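Local coordinates for protein fibrillarin-like rRNA/tRNA 2'-O-methyltransferase (Aeropyrum pernix, PDB 4DF3) that probably methylates ribose 2'-hydroxyl groups of rRNA and tRNA at sites selected by a guide RNA, with S-adenosyl-L-methionine as the methyl donor, at residues S60-A65 with Y177-I182; R199-L204 with A225-V230; R53-Y58 with A64-G69; D79-L84 with S93-I98. The protein carries 2 engineered substitutions. One frame throughout, in Å; residues are numbered along the deposited sequence.

Contacts 1, 2 and 4 reach the same seven-stranded sheet of the Rossmann-like methyltransferase core, while contact 3 ties helix 61-67 to the chain leaving the N-terminal antiparallel sheet. That helix is shared with contact 1, whose centre lies about 10 Å from that of contact 3 and about 12 Å from that of contact 4. Contacts 1 and 4 both line the S-adenosylmethionine pocket, through Lys61 and Tyr83. Contact 2 is more remote: its centre is about 20 Å from those of contacts 3 and 4. It meets contact 1 through neighbouring strands 176-183 and 224-229. Contacts 3 and 4 are joined by a salt bridge between Arg53 and Asp97.

Contact 1 of 4, residues S60-A65 with Y177-I182; sequences SKLAAA and YMLMAI
Lys61 and Leu62, in the first turn of helix 61-67, each meet one residue of strand 176-183. The touching group of Lys61 is a methylene of its aliphatic stem: CD lies 3.7 Å from CB of Ala181. One residue further along, Leu62 presents the methyl CD1 to CD1 of Leu179 at 4.2 Å, and the two leucine side chains cross at about a right angle. No hydrogen bond links the segments, and the meeting is wholly apolar.

Different first torsions direct the two neighbouring side chains to the strand. Lys61 has CG anti to its carbonyl carbon (chi1 -71°), and the chain stays extended past CD, the atom that meets the alanine, before turning at chi4 (76°). Its NZ is thus carried past the contact to a salt bridge with Asp154, a residue of the S-adenosylmethionine site, and Lys61 itself touches the bound cofactor. Leu62 instead holds CG anti to its backbone N (chi1 179°), which brings its methyl end closer to the strand than the start of the side chain would suggest.

Ser60 occupies the N-cap position, and its hydroxyl is hydrogen-bonded to Thr91 of the cofactor site, a second-shell link at the start of the helix. Leu179 and Ala181 are two residues apart in the strand and turn their side chains to the same face of the sheet. Tyr152 of strand 148-153 touches Lys61, Leu62 and Leu179, and Met226 of strand 224-229 touches Ala65, while helix 195-206 packs on the other face of the sheet, against Met178 and Met180.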
# COMPACT_ATOMS: atom_id res chain seq x y z
N SER A 60 -5.38 -6.50 2.95
CA SER A 60 -4.44 -5.49 2.40
C SER A 60 -3.19 -6.11 1.91
O SER A 60 -2.38 -6.71 2.72
CB SER A 60 -4.11 -4.45 3.50
OG SER A 60 -3.03 -3.56 3.09
N LYS A 61 -2.93 -5.90 0.60
CA LYS A 61 -1.75 -6.57 0.04
C LYS A 61 -0.40 -6.11 0.60
O LYS A 61 0.59 -6.92 0.68
CB LYS A 61 -1.78 -6.43 -1.48
CG LYS A 61 -2.89 -7.29 -2.17
CD LYS A 61 -2.77 -7.08 -3.69
CE LYS A 61 -4.03 -7.42 -4.50
NZ LYS A 61 -5.08 -6.36 -4.39
N LEU A 62 -0.34 -4.84 1.02
CA LEU A 62 0.94 -4.37 1.61
C LEU A 62 1.26 -5.00 2.94
O LEU A 62 2.42 -5.35 3.23
CB LEU A 62 0.92 -2.82 1.77
CG LEU A 62 2.17 -2.12 2.40
CD1 LEU A 62 3.42 -2.66 1.66
CD2 LEU A 62 1.96 -0.57 2.31
N ALA A 63 0.24 -5.17 3.80
CA ALA A 63 0.42 -5.85 5.07
C ALA A 63 0.81 -7.30 4.75
O ALA A 63 1.71 -7.84 5.39
CB ALA A 63 -0.93 -5.89 5.85
N ALA A 64 0.11 -7.93 3.77
CA ALA A 64 0.54 -9.29 3.34
C ALA A 64 2.01 -9.36 2.92
O ALA A 64 2.79 -10.31 3.32
CB ALA A 64 -0.41 -9.84 2.23
N ALA A 65 2.47 -8.33 2.20
CA ALA A 65 3.85 -8.38 1.72
C ALA A 65 4.83 -8.33 2.89
O ALA A 65 5.88 -9.04 2.88
CB ALA A 65 4.14 -7.29 0.73
N TYR A 177 10.59 4.90 -4.12
CA TYR A 177 10.26 3.49 -4.18
C TYR A 177 9.01 3.23 -5.01
O TYR A 177 8.14 4.08 -5.15
CB TYR A 177 10.03 2.97 -2.77
CG TYR A 177 9.01 3.70 -1.89
CD1 TYR A 177 7.65 3.33 -1.91
CD2 TYR A 177 9.42 4.82 -1.05
CE1 TYR A 177 6.72 3.95 -1.09
CE2 TYR A 177 8.46 5.46 -0.22
CZ TYR A 177 7.12 5.04 -0.27
OH TYR A 177 6.17 5.64 0.55
N MET A 178 8.92 2.02 -5.55
CA MET A 178 7.75 1.63 -6.35
C MET A 178 7.33 0.28 -5.84
O MET A 178 8.16 -0.67 -5.79
CB MET A 178 8.19 1.50 -7.85
CG MET A 178 7.06 1.36 -8.90
SD MET A 178 6.20 -0.21 -8.75
CE MET A 178 7.49 -1.32 -9.14
N LEU A 179 6.09 0.19 -5.35
CA LEU A 179 5.55 -1.09 -4.94
C LEU A 179 4.40 -1.38 -5.88
O LEU A 179 3.50 -0.54 -6.08
CB LEU A 179 5.01 -0.99 -3.51
CG LEU A 179 6.10 -0.89 -2.42
CD1 LEU A 179 5.43 -0.31 -1.12
CD2 LEU A 179 6.72 -2.30 -2.15
N MET A 180 4.45 -2.56 -6.47
CA MET A 180 3.41 -2.96 -7.50
C MET A 180 2.84 -4.38 -7.16
O MET A 180 3.59 -5.34 -7.02
CB MET A 180 3.94 -2.93 -8.96
CG MET A 180 2.76 -3.11 -9.95
SD MET A 180 3.40 -3.06 -11.65
CE MET A 180 3.95 -4.70 -12.00
N ALA A 181 1.55 -4.45 -6.91
CA ALA A 181 0.87 -5.75 -6.81
C ALA A 181 0.67 -6.30 -8.22
O ALA A 181 0.01 -5.68 -9.06
CB ALA A 181 -0.49 -5.57 -6.13
N ILE A 182 1.18 -7.50 -8.46
CA ILE A 182 1.12 -8.15 -9.76
C ILE A 182 0.39 -9.51 -9.63
O ILE A 182 0.63 -10.24 -8.65
CB ILE A 182 2.58 -8.36 -10.32
CG1 ILE A 182 2.53 -8.89 -11.76
CG2 ILE A 182 3.45 -9.22 -9.45
CD1 ILE A 182 3.97 -8.90 -12.42

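Contact 2 of 4, residues R199-L204 with A225-V230; sequences REIKTL and AMIYAV
Ile201 and Ile227 form the tight end of this contact, their CD1 methyls only 3.5 Å apart, closer than carbon atoms usually pack. The two side chains cross at a slant, and the same methyl of Ile201 also comes within 4.0 Å of Ile227 CG1. With chi2 at -80°, the delta carbon of Ile201 is folded round toward the strand, although its side chain starts out pointing along the interface. Leu204 makes a gentler approach one helical turn later: its CD1 reaches CG2 of Ile227 at 4.1 Å, tip to tip. Ile227 therefore splits its two branches between two helix residues. In the Rossmann-like methyltransferase fold this is helix 195-206 packing on strand 224-229, an antiparallel member of the sheet with strand order 3-2-1-4-5-7-6. Met180 and Ile182 of the adjacent strand 176-183 flank Ile227, and Leu204 also touches Ala161 and Val164 of helix 160-171. Thr203, partly exposed and packing on Ala161, turns its OG1 back to the carbonyl O of Arg199 at 2.9 Å, from the opposite face to its own backbone N. The solvent side of the helix is different in character: Arg199 and Lys202 are exposed there, paired in salt bridges with Glu195 and Asp206 of the same helix.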
# COMPACT_ATOMS: atom_id res chain seq x y z
N ARG A 199 7.39 -10.21 -18.66
CA ARG A 199 7.26 -9.03 -19.49
C ARG A 199 6.94 -7.81 -18.63
O ARG A 199 7.49 -6.74 -18.87
CB ARG A 199 6.19 -9.29 -20.53
CG ARG A 199 5.97 -8.19 -21.56
CD ARG A 199 6.04 -8.77 -22.98
NE ARG A 199 5.12 -9.91 -23.12
CZ ARG A 199 5.38 -11.03 -23.80
NH1 ARG A 199 6.54 -11.23 -24.40
NH2 ARG A 199 4.46 -11.98 -23.84
N GLU A 200 6.06 -7.96 -17.63
CA GLU A 200 5.85 -6.86 -16.64
C GLU A 200 7.16 -6.47 -16.03
O GLU A 200 7.47 -5.31 -15.91
CB GLU A 200 4.86 -7.25 -15.53
CG GLU A 200 3.49 -7.40 -16.08
CD GLU A 200 2.90 -6.04 -16.60
OE1 GLU A 200 2.48 -5.24 -15.76
OE2 GLU A 200 2.88 -5.81 -17.82
N ILE A 201 7.95 -7.45 -15.60
CA ILE A 201 9.20 -7.09 -14.89
C ILE A 201 10.14 -6.39 -15.86
O ILE A 201 10.86 -5.48 -15.47
CB ILE A 201 9.90 -8.35 -14.31
CG1 ILE A 201 8.96 -9.10 -13.34
CG2 ILE A 201 11.33 -8.02 -13.72
CD1 ILE A 201 8.87 -8.50 -11.95
N LYS A 202 10.17 -6.85 -17.12
CA LYS A 202 11.10 -6.26 -18.07
C LYS A 202 10.69 -4.81 -18.37
O LYS A 202 11.52 -3.93 -18.52
CB LYS A 202 11.13 -7.08 -19.37
CG LYS A 202 12.10 -6.51 -20.44
CD LYS A 202 12.40 -7.65 -21.51
CE LYS A 202 13.40 -7.28 -22.61
NZ LYS A 202 12.97 -6.10 -23.40
N THR A 203 9.39 -4.57 -18.42
CA THR A 203 8.84 -3.21 -18.64
C THR A 203 9.31 -2.29 -17.52
O THR A 203 9.72 -1.16 -17.77
CB THR A 203 7.30 -3.31 -18.78
OG1 THR A 203 7.00 -4.12 -19.91
CG2 THR A 203 6.65 -1.95 -18.97
N LEU A 204 9.31 -2.79 -16.28
CA LEU A 204 9.76 -1.97 -15.17
C LEU A 204 11.25 -1.68 -15.35
O LEU A 204 11.67 -0.55 -15.19
CB LEU A 204 9.50 -2.68 -13.80
CG LEU A 204 8.00 -2.86 -13.52
CD1 LEU A 204 7.78 -3.69 -12.22
CD2 LEU A 204 7.30 -1.48 -13.33
N ALA A 225 1.71 -11.23 -6.17
CA ALA A 225 2.97 -11.00 -5.50
C ALA A 225 3.08 -9.50 -5.35
O ALA A 225 2.43 -8.74 -6.09
CB ALA A 225 4.13 -11.54 -6.41
N MET A 226 3.95 -9.05 -4.49
CA MET A 226 4.34 -7.63 -4.40
C MET A 226 5.75 -7.40 -4.92
O MET A 226 6.71 -8.02 -4.42
CB MET A 226 4.19 -7.23 -2.93
CG MET A 226 4.53 -5.66 -2.66
SD MET A 226 3.22 -4.67 -3.45
CE MET A 226 1.92 -4.93 -2.19
N ILE A 227 5.86 -6.55 -5.95
CA ILE A 227 7.17 -6.24 -6.53
C ILE A 227 7.62 -4.94 -5.87
O ILE A 227 6.82 -4.01 -5.77
CB ILE A 227 7.05 -6.00 -8.04
CG1 ILE A 227 6.72 -7.31 -8.74
CG2 ILE A 227 8.42 -5.44 -8.59
CD1 ILE A 227 6.23 -7.08 -10.15
N TYR A 228 8.88 -4.89 -5.44
CA TYR A 228 9.44 -3.69 -4.81
C TYR A 228 10.67 -3.25 -5.62
O TYR A 228 11.61 -4.05 -5.83
CB TYR A 228 9.81 -4.03 -3.33
CG TYR A 228 10.61 -3.02 -2.63
CD1 TYR A 228 10.41 -1.65 -2.84
CD2 TYR A 228 11.54 -3.41 -1.65
CE1 TYR A 228 11.12 -0.69 -2.15
CE2 TYR A 228 12.28 -2.46 -0.94
CZ TYR A 228 12.09 -1.09 -1.20
OH TYR A 228 12.80 -0.13 -0.48
N ALA A 229 10.65 -2.02 -6.14
CA ALA A 229 11.74 -1.56 -7.00
C ALA A 229 12.12 -0.10 -6.61
O ALA A 229 11.34 0.61 -5.93
CB ALA A 229 11.40 -1.67 -8.41
N VAL A 230 13.35 0.30 -6.93
CA VAL A 230 13.86 1.68 -6.62
C VAL A 230 14.67 2.16 -7.86
O VAL A 230 14.96 1.28 -8.73
CB VAL A 230 14.77 1.74 -5.36
CG1 VAL A 230 14.06 1.24 -4.13
CG2 VAL A 230 16.05 0.89 -5.60

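Contact 3 of 4, residues R53-Y58 with A64-G69; sequences REWNAY and AALLKG
Ala57 sits so close to helix 61-67 that its CA is 4.4 Å from CA of Ala64, an approach consistent with both side chains being single methyls. The contact lies where the chain leaves strand 50-54 of the N-terminal antiparallel sheet and enters the Rossmann-like core, folding back on the helix it is about to form. CB of Ala57 rests against the backbone of the helix, 3.5 Å from N of Ala64, and in return CB of Ala64 comes 3.5 Å from O of Ala57. One turn on, Leu67, which is exposed to solvent, brings CD1 to the same methyl, CB of Ala57, at 3.7 Å.

Trp55 makes the second point of attachment. Its CZ3 meets CD1 of Leu66 at 4.0 Å, the indole and the leucine chain crossing at about a right angle. The ring is swung to that place by a first torsion of -167°, with CG anti to the backbone N. His94 of helix 90-99 stacks on the indole, while NE1 of Trp55 makes a weak hydrogen bond to OG of Ser60, so the indole is held between helix 61-67 and helix 90-99. Beyond Leu67 the helix ends in a Schellman motif at Gly69, whose phi of 101° suits glycine.

Tyr58 follows Ala57 and its ring packs edge-to-face with Phe220. The bend before it is an Asx turn: OD1 of Asn56 accepts from the backbone N of Tyr58 at 3.0 Å, with that N standing well above the plane of the amide carbonyl.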
# COMPACT_ATOMS: atom_id res chain seq x y z
N ARG A 53 -5.14 0.36 14.94
CA ARG A 53 -6.08 -0.20 14.01
C ARG A 53 -5.39 -1.48 13.49
O ARG A 53 -4.32 -1.40 12.90
CB ARG A 53 -6.28 0.73 12.80
CG ARG A 53 -6.94 2.12 13.06
CD ARG A 53 -6.92 2.97 11.77
NE ARG A 53 -7.57 2.31 10.72
CZ ARG A 53 -7.10 2.12 9.49
NH1 ARG A 53 -5.93 2.62 9.08
NH2 ARG A 53 -7.89 1.51 8.66
N GLU A 54 -6.03 -2.64 13.67
CA GLU A 54 -5.49 -3.85 13.08
C GLU A 54 -5.30 -3.70 11.54
O GLU A 54 -6.17 -3.21 10.86
CB GLU A 54 -6.39 -5.05 13.39
CG GLU A 54 -5.85 -6.33 12.85
CD GLU A 54 -6.83 -7.51 13.15
OE1 GLU A 54 -7.95 -7.49 12.66
OE2 GLU A 54 -6.52 -8.38 13.96
N TRP A 55 -4.13 -4.10 11.05
CA TRP A 55 -3.83 -4.07 9.67
C TRP A 55 -3.93 -5.53 9.17
O TRP A 55 -2.96 -6.29 9.21
CB TRP A 55 -2.45 -3.49 9.44
CG TRP A 55 -2.15 -3.12 7.98
CD1 TRP A 55 -3.00 -3.21 6.93
CD2 TRP A 55 -0.96 -2.52 7.49
NE1 TRP A 55 -2.38 -2.74 5.77
CE2 TRP A 55 -1.12 -2.32 6.09
CE3 TRP A 55 0.25 -2.12 8.11
CZ2 TRP A 55 -0.15 -1.75 5.29
CZ3 TRP A 55 1.26 -1.57 7.30
CH2 TRP A 55 1.05 -1.41 5.89
N ASN A 56 -5.09 -5.87 8.62
CA ASN A 56 -5.37 -7.30 8.36
C ASN A 56 -4.77 -7.67 6.99
O ASN A 56 -5.19 -7.13 5.98
CB ASN A 56 -6.90 -7.43 8.24
CG ASN A 56 -7.36 -8.87 7.99
OD1 ASN A 56 -6.54 -9.81 7.86
ND2 ASN A 56 -8.69 -9.06 7.98
N ALA A 57 -3.76 -8.55 6.96
CA ALA A 57 -3.09 -8.87 5.75
C ALA A 57 -3.99 -9.61 4.76
O ALA A 57 -3.67 -9.72 3.57
CB ALA A 57 -1.83 -9.72 6.09
N TYR A 58 -5.12 -10.16 5.25
CA TYR A 58 -6.07 -10.79 4.34
C TYR A 58 -6.92 -9.80 3.63
O TYR A 58 -7.62 -10.21 2.71
CB TYR A 58 -7.03 -11.81 5.04
CG TYR A 58 -6.28 -13.07 5.47
CD1 TYR A 58 -6.05 -14.10 4.55
CD2 TYR A 58 -5.81 -13.22 6.79
CE1 TYR A 58 -5.39 -15.32 4.88
CE2 TYR A 58 -5.09 -14.43 7.15
CZ TYR A 58 -4.91 -15.49 6.19
OH TYR A 58 -4.21 -16.68 6.51
N ALA A 64 0.11 -7.93 3.77
CA ALA A 64 0.54 -9.29 3.34
C ALA A 64 2.01 -9.36 2.92
O ALA A 64 2.79 -10.31 3.32
CB ALA A 64 -0.41 -9.84 2.23
N ALA A 65 2.47 -8.33 2.20
CA ALA A 65 3.85 -8.38 1.72
C ALA A 65 4.83 -8.33 2.89
O ALA A 65 5.88 -9.04 2.88
CB ALA A 65 4.14 -7.29 0.73
N LEU A 66 4.49 -7.54 3.93
CA LEU A 66 5.40 -7.46 5.11
C LEU A 66 5.45 -8.81 5.83
O LEU A 66 6.53 -9.29 6.15
CB LEU A 66 4.91 -6.38 6.12
CG LEU A 66 5.00 -4.96 5.53
CD1 LEU A 66 4.35 -3.94 6.55
CD2 LEU A 66 6.45 -4.53 5.33
N LEU A 67 4.29 -9.40 6.00
CA LEU A 67 4.20 -10.66 6.76
C LEU A 67 4.80 -11.83 5.96
O LEU A 67 5.18 -12.86 6.55
CB LEU A 67 2.76 -10.97 7.17
CG LEU A 67 2.11 -10.01 8.19
CD1 LEU A 67 0.76 -10.48 8.64
CD2 LEU A 67 3.05 -9.77 9.34
N LYS A 68 4.90 -11.67 4.62
CA LYS A 68 5.57 -12.65 3.77
C LYS A 68 7.09 -12.37 3.59
O LYS A 68 7.78 -12.98 2.76
CB LYS A 68 4.84 -12.72 2.41
CG LYS A 68 3.42 -13.40 2.52
CD LYS A 68 3.37 -14.72 3.26
CE LYS A 68 4.32 -15.77 2.64
NZ LYS A 68 3.99 -16.00 1.17
N GLY A 69 7.60 -11.35 4.25
CA GLY A 69 9.08 -11.14 4.32
C GLY A 69 9.60 -10.07 3.37
O GLY A 69 10.81 -10.01 3.09

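Contact 4 of 4, residues D79-L84 with S93-I98; sequences DRILYL and SHMSDI. With SAM (S-adenosylmethionine), chain C.
This is a Met-aromatic contact between Met95 and Tyr83, within the beta-alpha-beta unit that runs from strand 80-84 through helix 90-99 to strand 104-109 in the Rossmann-like sheet. The Met95 sulfur approaches the ring obliquely: SD is 4.7 Å from its centroid and 70° off the normal, with CD1 of Tyr83 as the nearest ring atom at 3.6 Å. The CE methyl of Met95 also lies close to the ring, 3.8 Å from CE1 of Tyr83. From another direction, Ile81 brings CD1 to 4.2 Å from SD of Met95, so that one thioether is held by two residues of alternate strand positions. Met95 runs out extended beyond CG, with chi2 at 173° and chi3 at 172°, which carries the sulfur from the helix across to the sheet. Ile105 of the following strand also touches both Met95 and Tyr83.

The far end of Tyr83 reaches the cofactor pocket. The amino N of S-adenosylmethionine sits at the ring edge, in plane, and donates a hydrogen bond to Tyr83 OH; the N to OH distance of 2.5 Å is very short, and its exact length is doubtful. Thr91, which is also hydrogen-bonded to the cofactor, touches the Tyr83 side chain. One ring thus has an apolar thioether beside its CD1-CE1 side while its hydroxyl oxygen accepts from the cofactor's amino group, which is probably an ammonium.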
# COMPACT_ATOMS: atom_id res chain seq x y z
N ASP A 79 6.05 10.93 4.09
CA ASP A 79 6.13 10.63 2.68
C ASP A 79 4.91 11.23 1.93
O ASP A 79 3.80 11.25 2.44
CB ASP A 79 6.07 9.12 2.43
CG ASP A 79 7.42 8.44 2.54
OD1 ASP A 79 8.41 9.13 2.78
OD2 ASP A 79 7.46 7.18 2.40
N ARG A 80 5.18 11.61 0.70
CA ARG A 80 4.16 11.89 -0.28
C ARG A 80 4.16 10.66 -1.21
O ARG A 80 5.25 10.25 -1.70
CB ARG A 80 4.62 13.10 -1.10
CG ARG A 80 4.90 14.36 -0.26
CD ARG A 80 3.72 14.81 0.50
NE ARG A 80 4.05 15.77 1.57
CZ ARG A 80 3.87 17.10 1.50
NH1 ARG A 80 3.36 17.67 0.39
NH2 ARG A 80 4.20 17.85 2.54
N ILE A 81 2.97 10.09 -1.43
CA ILE A 81 2.82 8.80 -2.11
C ILE A 81 1.80 8.93 -3.23
O ILE A 81 0.68 9.46 -3.02
CB ILE A 81 2.32 7.71 -1.11
CG1 ILE A 81 3.39 7.42 -0.04
CG2 ILE A 81 2.02 6.39 -1.82
CD1 ILE A 81 2.84 6.62 1.11
N LEU A 82 2.16 8.45 -4.42
CA LEU A 82 1.18 8.38 -5.47
C LEU A 82 0.63 6.94 -5.44
O LEU A 82 1.36 5.98 -5.65
CB LEU A 82 1.81 8.65 -6.83
CG LEU A 82 0.91 8.40 -8.08
CD1 LEU A 82 -0.37 9.24 -7.95
CD2 LEU A 82 1.73 8.83 -9.36
N TYR A 83 -0.67 6.84 -5.22
CA TYR A 83 -1.31 5.52 -5.08
C TYR A 83 -2.28 5.28 -6.25
O TYR A 83 -3.32 5.97 -6.34
CB TYR A 83 -2.06 5.50 -3.75
CG TYR A 83 -2.52 4.11 -3.29
CD1 TYR A 83 -2.42 3.76 -1.97
CD2 TYR A 83 -3.12 3.20 -4.17
CE1 TYR A 83 -2.93 2.55 -1.52
CE2 TYR A 83 -3.59 1.92 -3.74
CZ TYR A 83 -3.51 1.64 -2.41
OH TYR A 83 -3.99 0.45 -1.93
N LEU A 84 -1.90 4.34 -7.12
CA LEU A 84 -2.67 4.04 -8.32
C LEU A 84 -3.62 2.92 -7.97
O LEU A 84 -3.17 1.80 -7.63
CB LEU A 84 -1.79 3.69 -9.53
CG LEU A 84 -0.76 4.77 -9.97
CD1 LEU A 84 -0.01 4.30 -11.20
CD2 LEU A 84 -1.35 6.15 -10.14
N SER A 93 -5.52 3.69 4.04
CA SER A 93 -5.77 4.24 5.38
C SER A 93 -4.59 3.93 6.30
O SER A 93 -4.22 4.72 7.18
CB SER A 93 -7.09 3.68 6.01
OG SER A 93 -7.02 2.26 6.22
N HIS A 94 -4.03 2.73 6.15
CA HIS A 94 -2.83 2.42 6.91
C HIS A 94 -1.61 3.21 6.46
O HIS A 94 -0.78 3.61 7.35
CB HIS A 94 -2.56 0.88 6.91
CG HIS A 94 -3.65 0.11 7.60
ND1 HIS A 94 -3.74 -0.04 8.97
CD2 HIS A 94 -4.71 -0.55 7.07
CE1 HIS A 94 -4.84 -0.72 9.26
NE2 HIS A 94 -5.43 -1.06 8.12
N MET A 95 -1.48 3.47 5.17
CA MET A 95 -0.37 4.37 4.73
C MET A 95 -0.58 5.74 5.40
O MET A 95 0.38 6.33 5.92
CB MET A 95 -0.36 4.55 3.23
CG MET A 95 0.06 3.32 2.54
SD MET A 95 -0.17 3.64 0.79
CE MET A 95 0.57 2.26 -0.06
N SER A 96 -1.83 6.21 5.44
CA SER A 96 -2.17 7.51 6.04
C SER A 96 -1.77 7.52 7.53
O SER A 96 -1.14 8.50 7.98
CB SER A 96 -3.69 7.83 5.84
OG SER A 96 -4.16 8.78 6.77
N ASP A 97 -2.07 6.41 8.27
CA ASP A 97 -1.57 6.33 9.65
C ASP A 97 -0.04 6.52 9.77
O ASP A 97 0.42 7.23 10.65
CB ASP A 97 -1.96 5.00 10.30
CG ASP A 97 -3.45 4.90 10.59
OD1 ASP A 97 -4.17 5.95 10.69
OD2 ASP A 97 -3.93 3.74 10.78
N ILE A 98 0.72 5.81 8.93
CA ILE A 98 2.21 5.78 9.03
C ILE A 98 2.80 7.10 8.65
O ILE A 98 3.67 7.63 9.37
CB ILE A 98 2.76 4.64 8.13
CG1 ILE A 98 2.28 3.31 8.76
CG2 ILE A 98 4.29 4.61 8.07
CD1 ILE A 98 2.42 2.14 7.74
N SAM C . -5.31 -0.95 -3.52
CA SAM C . -6.63 -1.29 -2.93
C SAM C . -6.37 -1.79 -1.51
O SAM C . -5.32 -2.39 -1.22
OXT SAM C . -7.20 -1.58 -0.63
CB SAM C . -7.38 -2.41 -3.73
CG SAM C . -7.39 -1.95 -5.18
SD SAM C . -8.63 -2.72 -6.25
CE SAM C . -7.65 -4.23 -6.44
C5' SAM C . -8.26 -1.93 -7.86
C4' SAM C . -8.94 -0.57 -8.04
O4' SAM C . -8.38 0.19 -9.11
C3' SAM C . -10.43 -0.59 -8.35
O3' SAM C . -11.04 0.18 -7.30
C2' SAM C . -10.60 -0.05 -9.78
O2' SAM C . -11.77 0.73 -9.92
C1' SAM C . -9.37 0.83 -9.94
N9 SAM C . -8.81 0.87 -11.30
C8 SAM C . -8.71 -0.12 -12.28
N7 SAM C . -8.10 0.43 -13.40
C5 SAM C . -7.83 1.72 -13.16
C6 SAM C . -7.21 2.70 -13.92
N6 SAM C . -6.75 2.52 -15.21
N1 SAM C . -7.10 3.90 -13.23
C2 SAM C . -7.52 4.24 -11.95
N3 SAM C . -8.13 3.23 -11.22
C4 SAM C . -8.29 2.04 -11.84